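Side-chain contacts in Lmo2125 protein (Listeria monocytogenes serovar 1/2a, PDB 5TU0), which binds maltose as the solute-binding protein of a sugar transport system, probably delivering it to a membrane transporter: residues 197-202 / 367-372; 292-295 / 299-302; 122-127 / 141-146; 348-353 / 381-386; 97-102 / 334-339. The protein carries 2 engineered substitutions. One frame throughout, in Å; residues are numbered along the deposited sequence.

Contact 1: 197-202 / 367-372; sequences EGITYA and KTPQPS. Engineered in segment 367-372: Pro-371 (natural residue Gln).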
# COMPACT_ATOMS: atom_id res chain seq x y z
N GLU A 197 -5.02 -5.59 22.01
CA GLU A 197 -6.38 -6.08 21.70
C GLU A 197 -6.42 -6.67 20.29
O GLU A 197 -7.03 -7.71 20.05
CB GLU A 197 -7.43 -4.99 21.80
CG GLU A 197 -8.02 -4.73 23.17
CD GLU A 197 -9.02 -3.57 23.10
OE1 GLU A 197 -8.59 -2.39 23.12
OE2 GLU A 197 -10.24 -3.86 23.01
N GLY A 198 -5.76 -5.99 19.36
CA GLY A 198 -5.70 -6.46 17.96
C GLY A 198 -4.95 -7.78 17.84
O GLY A 198 -5.40 -8.70 17.13
N ILE A 199 -3.81 -7.87 18.54
CA ILE A 199 -3.00 -9.07 18.52
C ILE A 199 -3.83 -10.22 19.10
O ILE A 199 -3.83 -11.32 18.54
CB ILE A 199 -1.68 -8.90 19.29
CG1 ILE A 199 -0.81 -7.80 18.64
CG2 ILE A 199 -0.91 -10.21 19.28
CD1 ILE A 199 0.38 -7.41 19.48
N THR A 200 -4.55 -9.95 20.20
CA THR A 200 -5.40 -10.95 20.86
C THR A 200 -6.49 -11.46 19.92
O THR A 200 -6.73 -12.66 19.85
CB THR A 200 -6.01 -10.38 22.17
OG1 THR A 200 -4.96 -9.94 23.03
CG2 THR A 200 -6.84 -11.43 22.91
N TYR A 201 -7.14 -10.55 19.20
CA TYR A 201 -8.16 -10.91 18.23
C TYR A 201 -7.58 -11.80 17.11
O TYR A 201 -8.16 -12.84 16.75
CB TYR A 201 -8.85 -9.68 17.64
CG TYR A 201 -9.98 -10.05 16.76
CD1 TYR A 201 -11.19 -10.52 17.30
CD2 TYR A 201 -9.87 -9.99 15.36
CE1 TYR A 201 -12.24 -10.89 16.49
CE2 TYR A 201 -10.93 -10.37 14.54
CZ TYR A 201 -12.10 -10.81 15.10
OH TYR A 201 -13.15 -11.20 14.28
N ALA A 202 -6.43 -11.41 16.59
CA ALA A 202 -5.77 -12.20 15.54
C ALA A 202 -5.44 -13.62 16.02
O ALA A 202 -5.62 -14.59 15.29
CB ALA A 202 -4.50 -11.50 15.05
N LYS A 367 3.87 -17.25 23.03
CA LYS A 367 3.81 -16.23 24.05
C LYS A 367 2.38 -15.71 24.06
O LYS A 367 1.66 -15.82 23.06
CB LYS A 367 4.73 -15.04 23.71
CG LYS A 367 6.22 -15.30 23.71
CD LYS A 367 7.00 -14.04 23.28
CE LYS A 367 8.47 -14.32 23.06
NZ LYS A 367 9.24 -13.09 22.73
N THR A 368 1.96 -15.10 25.16
CA THR A 368 0.66 -14.44 25.17
C THR A 368 0.85 -13.10 24.44
O THR A 368 1.99 -12.65 24.27
CB THR A 368 0.09 -14.29 26.58
OG1 THR A 368 1.04 -13.63 27.41
CG2 THR A 368 -0.23 -15.66 27.15
N PRO A 369 -0.25 -12.47 23.99
CA PRO A 369 -0.15 -11.22 23.22
C PRO A 369 0.63 -10.05 23.86
O PRO A 369 1.39 -9.38 23.15
CB PRO A 369 -1.62 -10.86 22.99
CG PRO A 369 -2.30 -12.18 22.90
CD PRO A 369 -1.63 -12.99 23.98
N GLN A 370 0.45 -9.81 25.16
CA GLN A 370 1.14 -8.69 25.83
C GLN A 370 2.70 -8.80 25.79
O GLN A 370 3.36 -7.86 25.31
CB GLN A 370 0.62 -8.50 27.27
CG GLN A 370 1.17 -7.27 27.97
CD GLN A 370 0.59 -5.98 27.43
OE1 GLN A 370 -0.61 -5.85 27.29
NE2 GLN A 370 1.45 -5.01 27.16
N PRO A 371 3.29 -9.91 26.29
CA PRO A 371 4.76 -10.05 26.21
C PRO A 371 5.26 -10.17 24.78
O PRO A 371 6.38 -9.77 24.50
CB PRO A 371 5.06 -11.32 27.00
CG PRO A 371 3.77 -12.04 27.09
CD PRO A 371 2.69 -11.00 27.08
N SER A 372 4.45 -10.74 23.89
CA SER A 372 4.85 -10.84 22.49
C SER A 372 5.11 -9.43 21.95
O SER A 372 6.12 -9.18 21.27
CB SER A 372 3.79 -11.55 21.68
OG SER A 372 4.21 -11.76 20.33

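Contact 2: 292-295 / 299-302; sequences LDYV and KNQE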
# COMPACT_ATOMS: atom_id res chain seq x y z
N LEU A 292 5.15 17.18 -13.76
CA LEU A 292 4.42 16.72 -12.58
C LEU A 292 3.01 17.33 -12.50
O LEU A 292 2.03 16.63 -12.19
CB LEU A 292 5.20 16.98 -11.29
CG LEU A 292 6.12 15.86 -10.79
CD1 LEU A 292 7.14 15.44 -11.84
CD2 LEU A 292 6.82 16.25 -9.49
N ASP A 293 2.92 18.64 -12.77
CA ASP A 293 1.64 19.38 -12.74
C ASP A 293 0.70 18.91 -13.85
O ASP A 293 -0.52 18.91 -13.68
CB ASP A 293 1.87 20.89 -12.88
CG ASP A 293 2.59 21.50 -11.67
OD1 ASP A 293 2.68 20.84 -10.61
OD2 ASP A 293 3.06 22.66 -11.77
N TYR A 294 1.29 18.56 -14.99
CA TYR A 294 0.53 18.02 -16.12
C TYR A 294 -0.02 16.60 -15.82
O TYR A 294 -1.24 16.36 -15.87
CB TYR A 294 1.43 17.95 -17.35
CG TYR A 294 0.81 17.31 -18.58
CD1 TYR A 294 -0.06 18.03 -19.39
CD2 TYR A 294 1.14 16.01 -18.96
CE1 TYR A 294 -0.62 17.45 -20.53
CE2 TYR A 294 0.57 15.43 -20.10
CZ TYR A 294 -0.30 16.16 -20.88
OH TYR A 294 -0.88 15.63 -22.01
N VAL A 295 0.88 15.67 -15.52
CA VAL A 295 0.50 14.27 -15.35
C VAL A 295 -0.44 14.04 -14.16
O VAL A 295 -1.18 13.05 -14.13
CB VAL A 295 1.75 13.34 -15.31
CG1 VAL A 295 2.51 13.47 -13.99
CG2 VAL A 295 1.36 11.88 -15.48
N LYS A 299 -7.49 15.69 -16.18
CA LYS A 299 -7.55 15.02 -17.48
C LYS A 299 -6.60 13.81 -17.56
O LYS A 299 -7.03 12.70 -17.91
CB LYS A 299 -7.22 16.02 -18.62
CG LYS A 299 -7.35 15.45 -20.02
CD LYS A 299 -7.14 16.51 -21.10
CE LYS A 299 -7.36 15.97 -22.50
NZ LYS A 299 -6.36 14.92 -22.87
N ASN A 300 -5.35 14.02 -17.19
CA ASN A 300 -4.34 12.95 -17.31
C ASN A 300 -4.51 11.87 -16.26
O ASN A 300 -4.21 10.72 -16.50
CB ASN A 300 -2.94 13.54 -17.35
CG ASN A 300 -2.73 14.41 -18.57
OD1 ASN A 300 -2.96 13.97 -19.71
ND2 ASN A 300 -2.31 15.65 -18.34
N GLN A 301 -5.02 12.25 -15.09
CA GLN A 301 -5.32 11.26 -14.05
C GLN A 301 -6.51 10.38 -14.48
O GLN A 301 -6.53 9.18 -14.20
CB GLN A 301 -5.54 11.96 -12.72
CG GLN A 301 -4.23 12.38 -12.09
CD GLN A 301 -3.74 11.37 -11.07
OE1 GLN A 301 -4.21 11.37 -9.94
NE2 GLN A 301 -2.79 10.50 -11.45
N GLU A 302 -7.48 10.96 -15.18
CA GLU A 302 -8.60 10.17 -15.71
C GLU A 302 -8.10 9.23 -16.80
O GLU A 302 -8.49 8.06 -16.84
CB GLU A 302 -9.75 11.06 -16.21
CG GLU A 302 -10.44 11.75 -15.05
CD GLU A 302 -11.56 12.69 -15.44
OE1 GLU A 302 -11.83 12.90 -16.66
OE2 GLU A 302 -12.18 13.22 -14.49
O HOH W 1 -1.37 10.50 -13.94

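Contact 3: 122-127 / 141-146; sequences KDLLDK and DSRFAF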
# COMPACT_ATOMS: atom_id res chain seq x y z
N LYS A 122 -18.31 -14.44 -5.46
CA LYS A 122 -19.75 -14.31 -5.67
C LYS A 122 -20.46 -15.64 -5.91
O LYS A 122 -21.69 -15.72 -5.77
CB LYS A 122 -20.06 -13.32 -6.80
CG LYS A 122 -19.51 -11.92 -6.59
CD LYS A 122 -20.06 -10.98 -7.65
CE LYS A 122 -19.55 -9.57 -7.49
NZ LYS A 122 -20.12 -8.72 -8.56
N ASP A 123 -19.72 -16.68 -6.30
CA ASP A 123 -20.31 -18.02 -6.47
C ASP A 123 -20.49 -18.74 -5.12
O ASP A 123 -21.19 -19.75 -5.05
CB ASP A 123 -19.49 -18.91 -7.40
CG ASP A 123 -19.56 -18.47 -8.86
OD1 ASP A 123 -20.50 -17.73 -9.22
OD2 ASP A 123 -18.69 -18.90 -9.65
N LEU A 124 -19.86 -18.22 -4.07
CA LEU A 124 -19.95 -18.82 -2.72
C LEU A 124 -20.80 -18.02 -1.72
O LEU A 124 -21.42 -18.61 -0.82
CB LEU A 124 -18.55 -18.99 -2.15
CG LEU A 124 -17.60 -19.86 -2.97
CD1 LEU A 124 -16.20 -19.82 -2.37
CD2 LEU A 124 -18.14 -21.28 -3.05
N LEU A 125 -20.77 -16.69 -1.86
CA LEU A 125 -21.52 -15.79 -0.98
C LEU A 125 -22.53 -14.94 -1.75
O LEU A 125 -22.25 -14.50 -2.87
CB LEU A 125 -20.56 -14.84 -0.25
CG LEU A 125 -19.50 -15.50 0.64
CD1 LEU A 125 -18.60 -14.44 1.28
CD2 LEU A 125 -20.17 -16.35 1.69
N ASP A 126 -23.68 -14.68 -1.11
CA ASP A 126 -24.75 -13.85 -1.67
C ASP A 126 -24.38 -12.38 -1.70
O ASP A 126 -24.92 -11.62 -2.49
CB ASP A 126 -26.05 -13.99 -0.87
CG ASP A 126 -26.63 -15.38 -0.93
OD1 ASP A 126 -26.34 -16.11 -1.90
OD2 ASP A 126 -27.41 -15.72 -0.01
N LYS A 127 -23.50 -11.98 -0.79
CA LYS A 127 -23.02 -10.60 -0.74
C LYS A 127 -21.74 -10.49 0.07
O LYS A 127 -21.37 -11.40 0.80
CB LYS A 127 -24.07 -9.69 -0.13
CG LYS A 127 -24.49 -10.07 1.28
CD LYS A 127 -25.58 -9.10 1.72
CE LYS A 127 -26.17 -9.46 3.06
NZ LYS A 127 -27.29 -8.53 3.39
N ASP A 141 -19.27 -21.98 8.93
CA ASP A 141 -20.07 -22.61 7.88
C ASP A 141 -19.22 -23.78 7.41
O ASP A 141 -18.14 -23.59 6.84
CB ASP A 141 -20.34 -21.60 6.75
CG ASP A 141 -21.22 -22.16 5.65
OD1 ASP A 141 -21.28 -23.39 5.46
OD2 ASP A 141 -21.83 -21.34 4.94
N SER A 142 -19.68 -25.00 7.65
CA SER A 142 -18.87 -26.15 7.27
C SER A 142 -18.67 -26.37 5.77
O SER A 142 -17.83 -27.17 5.40
CB SER A 142 -19.30 -27.40 8.03
OG SER A 142 -18.84 -27.27 9.37
N ARG A 143 -19.38 -25.63 4.91
CA ARG A 143 -19.10 -25.77 3.46
C ARG A 143 -17.63 -25.38 3.18
O ARG A 143 -17.07 -25.77 2.16
CB ARG A 143 -20.06 -24.94 2.58
CG ARG A 143 -19.86 -23.43 2.64
CD ARG A 143 -20.91 -22.65 1.88
NE ARG A 143 -20.78 -22.86 0.43
CZ ARG A 143 -21.51 -22.23 -0.51
NH1 ARG A 143 -21.31 -22.51 -1.79
NH2 ARG A 143 -22.43 -21.33 -0.17
N PHE A 144 -17.02 -24.64 4.11
CA PHE A 144 -15.63 -24.19 3.99
C PHE A 144 -14.69 -24.92 4.97
O PHE A 144 -13.58 -24.46 5.22
CB PHE A 144 -15.55 -22.68 4.21
CG PHE A 144 -16.53 -21.91 3.39
CD1 PHE A 144 -16.49 -21.99 1.99
CD2 PHE A 144 -17.49 -21.10 3.99
CE1 PHE A 144 -17.40 -21.29 1.22
CE2 PHE A 144 -18.40 -20.40 3.21
CZ PHE A 144 -18.35 -20.49 1.82
N ALA A 145 -15.13 -26.05 5.50
CA ALA A 145 -14.32 -26.84 6.43
C ALA A 145 -13.03 -27.29 5.75
O ALA A 145 -13.01 -27.56 4.54
CB ALA A 145 -15.09 -28.05 6.94
N PHE A 146 -11.96 -27.34 6.53
CA PHE A 146 -10.64 -27.77 6.06
C PHE A 146 -10.49 -29.13 6.72
O PHE A 146 -9.93 -29.26 7.80
CB PHE A 146 -9.59 -26.77 6.51
CG PHE A 146 -8.24 -27.00 5.91
CD1 PHE A 146 -7.96 -26.58 4.63
CD2 PHE A 146 -7.24 -27.60 6.65
CE1 PHE A 146 -6.70 -26.76 4.07
CE2 PHE A 146 -5.99 -27.79 6.10
CZ PHE A 146 -5.72 -27.37 4.81
O HOH W 2 -22.94 -20.82 -3.32

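Contact 4: 348-353 / 381-386; sequences MSEVWT and EDNVTQ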
# COMPACT_ATOMS: atom_id res chain seq x y z
N MET A 348 11.71 3.43 10.21
CA MET A 348 10.68 2.45 9.82
C MET A 348 11.34 1.12 9.43
O MET A 348 10.77 0.05 9.60
CB MET A 348 9.82 2.97 8.66
CG MET A 348 8.65 2.07 8.29
SD MET A 348 7.45 1.90 9.62
CE MET A 348 6.60 0.39 9.10
N SER A 349 12.58 1.20 8.95
CA SER A 349 13.30 -0.01 8.58
C SER A 349 13.45 -0.99 9.75
O SER A 349 13.51 -2.18 9.52
CB SER A 349 14.69 0.32 8.01
OG SER A 349 15.52 0.87 9.01
N GLU A 350 13.45 -0.50 11.00
CA GLU A 350 13.64 -1.35 12.17
C GLU A 350 12.33 -1.99 12.64
O GLU A 350 12.33 -2.96 13.36
CB GLU A 350 14.28 -0.54 13.31
CG GLU A 350 15.56 0.16 12.85
CD GLU A 350 16.54 -0.78 12.19
OE1 GLU A 350 16.79 -1.88 12.74
OE2 GLU A 350 17.03 -0.44 11.10
N VAL A 351 11.20 -1.46 12.19
CA VAL A 351 9.91 -2.01 12.57
C VAL A 351 9.66 -3.42 12.02
O VAL A 351 9.13 -4.27 12.74
CB VAL A 351 8.78 -1.04 12.17
CG1 VAL A 351 7.40 -1.64 12.44
CG2 VAL A 351 8.94 0.27 12.92
N TRP A 352 10.06 -3.67 10.78
CA TRP A 352 9.76 -4.96 10.09
C TRP A 352 10.18 -6.25 10.78
O TRP A 352 9.33 -7.11 11.03
CB TRP A 352 10.27 -4.91 8.64
CG TRP A 352 9.65 -3.77 7.90
CD1 TRP A 352 10.27 -2.63 7.48
CD2 TRP A 352 8.27 -3.63 7.54
NE1 TRP A 352 9.37 -1.80 6.86
CE2 TRP A 352 8.13 -2.39 6.89
CE3 TRP A 352 7.13 -4.45 7.69
CZ2 TRP A 352 6.91 -1.94 6.39
CZ3 TRP A 352 5.91 -4.01 7.19
CH2 TRP A 352 5.81 -2.76 6.55
N THR A 353 11.46 -6.40 11.13
CA THR A 353 11.91 -7.62 11.80
C THR A 353 11.28 -7.78 13.18
O THR A 353 10.87 -8.89 13.56
CB THR A 353 13.45 -7.70 11.88
OG1 THR A 353 13.96 -6.50 12.46
CG2 THR A 353 14.02 -7.84 10.48
N GLU A 381 13.04 -0.66 19.58
CA GLU A 381 13.58 0.48 20.32
C GLU A 381 15.09 0.45 20.41
O GLU A 381 15.75 1.48 20.22
CB GLU A 381 13.06 0.48 21.76
CG GLU A 381 11.63 0.91 21.92
CD GLU A 381 11.15 0.84 23.36
OE1 GLU A 381 11.78 0.16 24.21
OE2 GLU A 381 10.12 1.47 23.63
N ASP A 382 15.61 -0.73 20.72
CA ASP A 382 17.05 -0.90 20.86
C ASP A 382 17.73 -0.72 19.52
O ASP A 382 18.77 -0.07 19.45
CB ASP A 382 17.40 -2.24 21.53
CG ASP A 382 17.04 -2.26 23.02
OD1 ASP A 382 16.64 -1.20 23.57
OD2 ASP A 382 17.16 -3.33 23.67
N ASN A 383 17.15 -1.27 18.45
CA ASN A 383 17.72 -1.07 17.10
C ASN A 383 17.68 0.40 16.67
O ASN A 383 18.64 0.88 16.07
CB ASN A 383 17.02 -1.94 16.07
CG ASN A 383 17.49 -3.38 16.12
OD1 ASN A 383 18.64 -3.66 16.46
ND2 ASN A 383 16.61 -4.30 15.75
N VAL A 384 16.60 1.10 16.99
CA VAL A 384 16.48 2.52 16.66
C VAL A 384 17.59 3.33 17.36
O VAL A 384 18.28 4.14 16.73
CB VAL A 384 15.07 3.07 17.02
CG1 VAL A 384 15.03 4.60 16.99
CG2 VAL A 384 14.01 2.50 16.09
N THR A 385 17.77 3.08 18.66
CA THR A 385 18.79 3.73 19.46
C THR A 385 20.21 3.48 18.94
O THR A 385 21.03 4.42 18.87
CB THR A 385 18.71 3.26 20.92
OG1 THR A 385 17.44 3.64 21.46
CG2 THR A 385 19.83 3.87 21.77
N GLN A 386 20.47 2.23 18.57
CA GLN A 386 21.79 1.81 18.07
C GLN A 386 22.16 2.29 16.68
O GLN A 386 23.31 2.64 16.42
CB GLN A 386 21.85 0.28 18.03
CG GLN A 386 21.74 -0.38 19.39
CD GLN A 386 23.02 -0.31 20.18
OE1 GLN A 386 23.03 0.16 21.32
NE2 GLN A 386 24.11 -0.76 19.57

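Contact 5: 97-102 / 334-339; sequences QKQVTI and EQYKNA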
# COMPACT_ATOMS: atom_id res chain seq x y z
N GLN A 97 -0.92 14.73 0.39
CA GLN A 97 0.18 15.69 0.45
C GLN A 97 1.21 15.16 1.45
O GLN A 97 2.40 15.21 1.21
CB GLN A 97 -0.33 17.06 0.88
CG GLN A 97 -1.31 17.66 -0.09
CD GLN A 97 -1.90 18.97 0.40
OE1 GLN A 97 -1.18 19.87 0.83
NE2 GLN A 97 -3.22 19.09 0.30
N LYS A 98 0.74 14.63 2.59
CA LYS A 98 1.62 14.04 3.60
C LYS A 98 2.46 12.84 3.06
O LYS A 98 3.58 12.60 3.52
CB LYS A 98 0.78 13.62 4.82
CG LYS A 98 1.50 12.88 5.93
CD LYS A 98 0.52 12.51 7.05
CE LYS A 98 1.12 11.55 8.06
NZ LYS A 98 2.34 12.11 8.70
N GLN A 99 1.90 12.10 2.10
CA GLN A 99 2.57 10.92 1.49
C GLN A 99 3.89 11.25 0.81
O GLN A 99 4.78 10.41 0.74
CB GLN A 99 1.68 10.32 0.39
CG GLN A 99 0.40 9.67 0.86
CD GLN A 99 0.62 8.29 1.44
OE1 GLN A 99 1.72 7.95 1.86
NE2 GLN A 99 -0.43 7.49 1.47
N VAL A 100 3.99 12.45 0.27
CA VAL A 100 5.17 12.88 -0.47
C VAL A 100 5.99 13.91 0.31
O VAL A 100 6.86 14.57 -0.26
CB VAL A 100 4.75 13.48 -1.84
CG1 VAL A 100 4.14 12.41 -2.73
CG2 VAL A 100 3.78 14.64 -1.67
N THR A 101 5.73 14.01 1.62
CA THR A 101 6.38 15.01 2.45
C THR A 101 7.20 14.39 3.59
O THR A 101 6.76 13.43 4.24
CB THR A 101 5.30 15.97 3.05
OG1 THR A 101 4.53 16.58 1.99
CG2 THR A 101 5.92 17.05 3.91
N ILE A 102 8.39 14.94 3.83
CA ILE A 102 9.23 14.54 4.97
C ILE A 102 9.96 15.80 5.43
O ILE A 102 10.39 16.59 4.59
CB ILE A 102 10.20 13.38 4.65
CG1 ILE A 102 10.78 12.80 5.95
CG2 ILE A 102 11.32 13.83 3.71
CD1 ILE A 102 11.55 11.52 5.78
N GLU A 334 -13.11 3.59 -1.00
CA GLU A 334 -13.80 3.57 0.28
C GLU A 334 -12.86 3.22 1.41
O GLU A 334 -12.84 3.89 2.44
CB GLU A 334 -14.96 2.56 0.24
CG GLU A 334 -15.83 2.51 1.49
CD GLU A 334 -16.52 3.83 1.79
OE1 GLU A 334 -16.88 4.57 0.84
OE2 GLU A 334 -16.72 4.12 3.00
N GLN A 335 -12.06 2.18 1.22
CA GLN A 335 -11.14 1.75 2.27
C GLN A 335 -10.03 2.78 2.52
O GLN A 335 -9.60 2.99 3.65
CB GLN A 335 -10.53 0.38 1.95
CG GLN A 335 -9.77 -0.22 3.11
CD GLN A 335 -10.67 -0.48 4.30
OE1 GLN A 335 -11.78 -0.99 4.15
NE2 GLN A 335 -10.20 -0.14 5.48
N TYR A 336 -9.61 3.46 1.46
CA TYR A 336 -8.53 4.45 1.60
C TYR A 336 -8.90 5.56 2.60
O TYR A 336 -8.01 6.13 3.25
CB TYR A 336 -8.18 5.03 0.22
CG TYR A 336 -6.84 5.71 0.16
CD1 TYR A 336 -5.67 4.97 0.03
CD2 TYR A 336 -6.75 7.09 0.22
CE1 TYR A 336 -4.44 5.59 -0.04
CE2 TYR A 336 -5.53 7.72 0.14
CZ TYR A 336 -4.38 6.97 0.02
OH TYR A 336 -3.18 7.62 -0.04
N LYS A 337 -10.20 5.82 2.76
CA LYS A 337 -10.68 6.83 3.72
C LYS A 337 -10.20 6.50 5.13
O LYS A 337 -9.98 7.40 5.93
CB LYS A 337 -12.21 6.91 3.75
CG LYS A 337 -12.88 7.33 2.45
CD LYS A 337 -14.38 7.21 2.60
CE LYS A 337 -15.10 7.40 1.29
NZ LYS A 337 -14.85 8.74 0.71
N ASN A 338 -10.03 5.22 5.42
CA ASN A 338 -9.60 4.76 6.74
C ASN A 338 -8.13 4.33 6.80
O ASN A 338 -7.68 3.85 7.83
CB ASN A 338 -10.50 3.60 7.19
CG ASN A 338 -11.97 3.95 7.16
OD1 ASN A 338 -12.77 3.31 6.49
ND2 ASN A 338 -12.33 5.00 7.86
N ALA A 339 -7.39 4.49 5.70
CA ALA A 339 -5.98 4.10 5.66
C ALA A 339 -5.07 5.26 6.07
O ALA A 339 -5.36 6.41 5.74
CB ALA A 339 -5.60 3.63 4.27

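Contact 1: 197-202 / 367-372
Pro-369 sets its pyrrolidine ring against Ile-199 and Thr-200, a helix-to-helix contact in which the first turn of helix 369-387 meets the flank of helix 193-208. The tight part is the inner one. Ile-199 is buried, and its CG2 methyl touches Pro-369 CB at 3.8 Å, the two side chains sliding past each other in opposite directions. That branch reaches the proline because CG2 is the one turned anti to the backbone N, with CG1 swung beside that nitrogen (chi1 -62°). Leu-358 and Ala-362 of helix 348-363 and Leu-170 of helix 163-172 also touch Ile-199, so this edge of the contact runs into a multi-helix core. Thr-200 makes the looser, partly exposed side. It crosses the ring at about a right angle and meets it with an oxygen, with no hydrogen bond between the segments. That hydroxyl is engaged within its own helix, bonded to Val-196 O, and Val-196 also touches Pro-369. Thr-200 OG1 lies 3.5 Å from both Pro-369 CB and Pro-369 CG.

Contact 2: 292-295 / 299-302
One face of the Tyr-294 ring carries the side-chain amide of Asn-300: ND2 stands 3.1 Å above the ring plane, directly over its centre. The amide does not lie flat on the ring; the two planes are 49° apart, and the oxygen OD1 leans toward the phenol end, 3.5 Å from Tyr-294 OH. The aromatic ring of Phe-30 meets that of Tyr-294 as well, and the phenol oxygen is bonded to Ile-26 O, so helix 17-34 contributes both an aromatic neighbour and a bond to the phenol oxygen. ND2 does a second job. It donates to Tyr-294 O at 2.8 Å with an N-H...O angle of 160°, approaching from well above the carbonyl plane while the oxygen lies close to the plane of the amide. One nitrogen is therefore pinned between the ring and the backbone of a single residue. The setting is a pair of successive helices, 285-295 and 298-308, joined by a very short link, and the carbonyls concerned belong to the last turn of the first helix. Asn-297 in the link accepts from the backbone N of Asn-300 through its OD1. The next carbonyl, that of Val-295, is served by water: water 1 donates to Val-295 O at 2.6 Å and accepts from Gln-301 NE2 at 2.9 Å. Gln-301 is bent at chi2, and its CG also lies 3.7 Å from Val-295 O. Its amide reaches further into the fold, with NE2 bonded to Ala-111 O and OE1 taking the backbone N of Asn-314.

Contact 3: 122-127 / 141-146
Leu-124 and Arg-143 face each other across 9.3 Å between their CA atoms, so side chains and one water bridge two stretches that are mostly irregular, apart from a 3-10 turn at 142-143. Leu-124 forks between two partners. Its CD2 methyl meets Arg-143 NH1 at 3.6 Å, while CD1 lies 4.1 Å from Phe-144 CE1. One face of the guanidinium is turned to Leu-124 CB. Arg-143 NH2 comes within 3.0 Å of Leu-124 O, but at an angle too poor for a hydrogen bond. The sound polar link is water 2, which lies in plane at the guanidinium edge: it donates to Asp-123 O at 2.7 Å and accepts from Arg-143 NH1 at 2.8 Å. These loops flank helix 132-138: segment 122-127 leads into it from strand 105-121, and segment 141-146 leaves it. Leu-138 on that helix touches both Leu-125 and Phe-144, so the helix between the two loops packs against each of them. The second loop is shaped by an Asx turn, in which Asp-141 OD1 accepts from Arg-143 N at 3.0 Å. Arg-143 starts with CG in the crowded position between its backbone N and carbonyl carbon (chi1 71°), which lays the chain over its neighbour: Arg-143 CG sits 3.3 Å above the Phe-144 ring plane, over the centre.

Contact 4: 348-353 / 381-386
Glu-350 OE1, the carboxylate oxygen that presses on Asn-383 CB at 3.3 Å, is held by a salt bridge to Lys-387 NZ, one turn further along the partner helix. The two segments belong to an antiparallel helical hairpin: helix 348-363 runs out, a short connection follows, and helix 369-387 returns alongside it. Here, near the start of the first helix and the end of the second, the backbones approach to 6.4 Å between Glu-350 CA and Asn-383 CA. No hydrogen bond joins the segments themselves. Glu-350 points toward the other helix and then folds over, with CG anti to the carbonyl carbon and the chain bent at chi2 (-52°). The folded chain keeps the carboxylate in the cleft between the helices, where it crosses the Asn-383 side chain at about a right angle with the two flat groups 79° apart. Asn-383 ND2 stays 3.9 Å from Glu-350 OE1, so the asparagine offers the acid mainly its CB. Burial alone would tend to raise the acid's pKa; the salt bridge to Lys-387 probably offsets this and favours the ionised form. Tyr-388 touches Glu-350 too, and its OH is hydrogen-bonded to Ser-349 OG, which ties the residue just after helix 369-387 to Ser-349, beside Glu-350. Ser-349 OG is 2.9 Å from Glu-350 OE2 and also pairs with Pro-346 O, its proton unsettled. The apolar part is small: Val-384 CG2, the methyl lying anti to its own carbonyl carbon, meets Glu-350 CB at 4.1 Å.

Contact 5: 97-102 / 334-339
Gln-99 and Tyr-336 reach each other from opposite directions: the glutamine chain bends at chi2 (-78°), and the tyrosine ring is carried out anti to its own main-chain nitrogen (chi1 -162°). Their ends meet in one hydrogen bond, Gln-99 NE2 to Tyr-336 OH at 3.1 Å, with an N-H...O angle of 155° and the phenol oxygen close to the amide plane. Even the nearest CA pair, Gln-99 CA and Ala-339 CA, is 11.7 Å apart, so the bond links helix 94-99 to helix 327-336 through long side chains. In this solute-binding fold the place is central. Phe-69 of helix 69-77 touches Gln-99, Ile-113 of strand 105-121 touches Tyr-336, and the Gln-99 side chain is about 10 Å from a bound glucose unit. Both polar ends have a further partner. Gln-99 NE2 also bonds to Ala-271 O, and Tyr-336 OH to Asp-96 OD1. Since the phenol oxygen accepts from the amide, its own proton is probably given to Asp-96, making a relay from amide through hydroxyl to carboxylate. Such a relay would polarise the hydroxyl and satisfy buried polar groups without bringing the two backbones close.

How the contacts relate
Contacts 1 and 4 share helix 369-387, their centres 20 Å apart, and lie at its two ends. Contact 2 is on the opposite side of the chain's centre from both, 45 Å from contact 1, and sits at the end of helix 285-295, whose first residues help bind tartronate. Contact 5 is the most central, with the Gln-99 side chain about 10 Å from a bound glucose unit; its centre is 19 Å from contact 2 and 23 Å from contact 4. Maltose is held by Asp-70, Glu-114, Tyr-164 and Trp-241, and Tyr-164 lies on helix 163-172, which also packs on contact 1. Contact 3 stands on the periphery, 34 Å from contact 5.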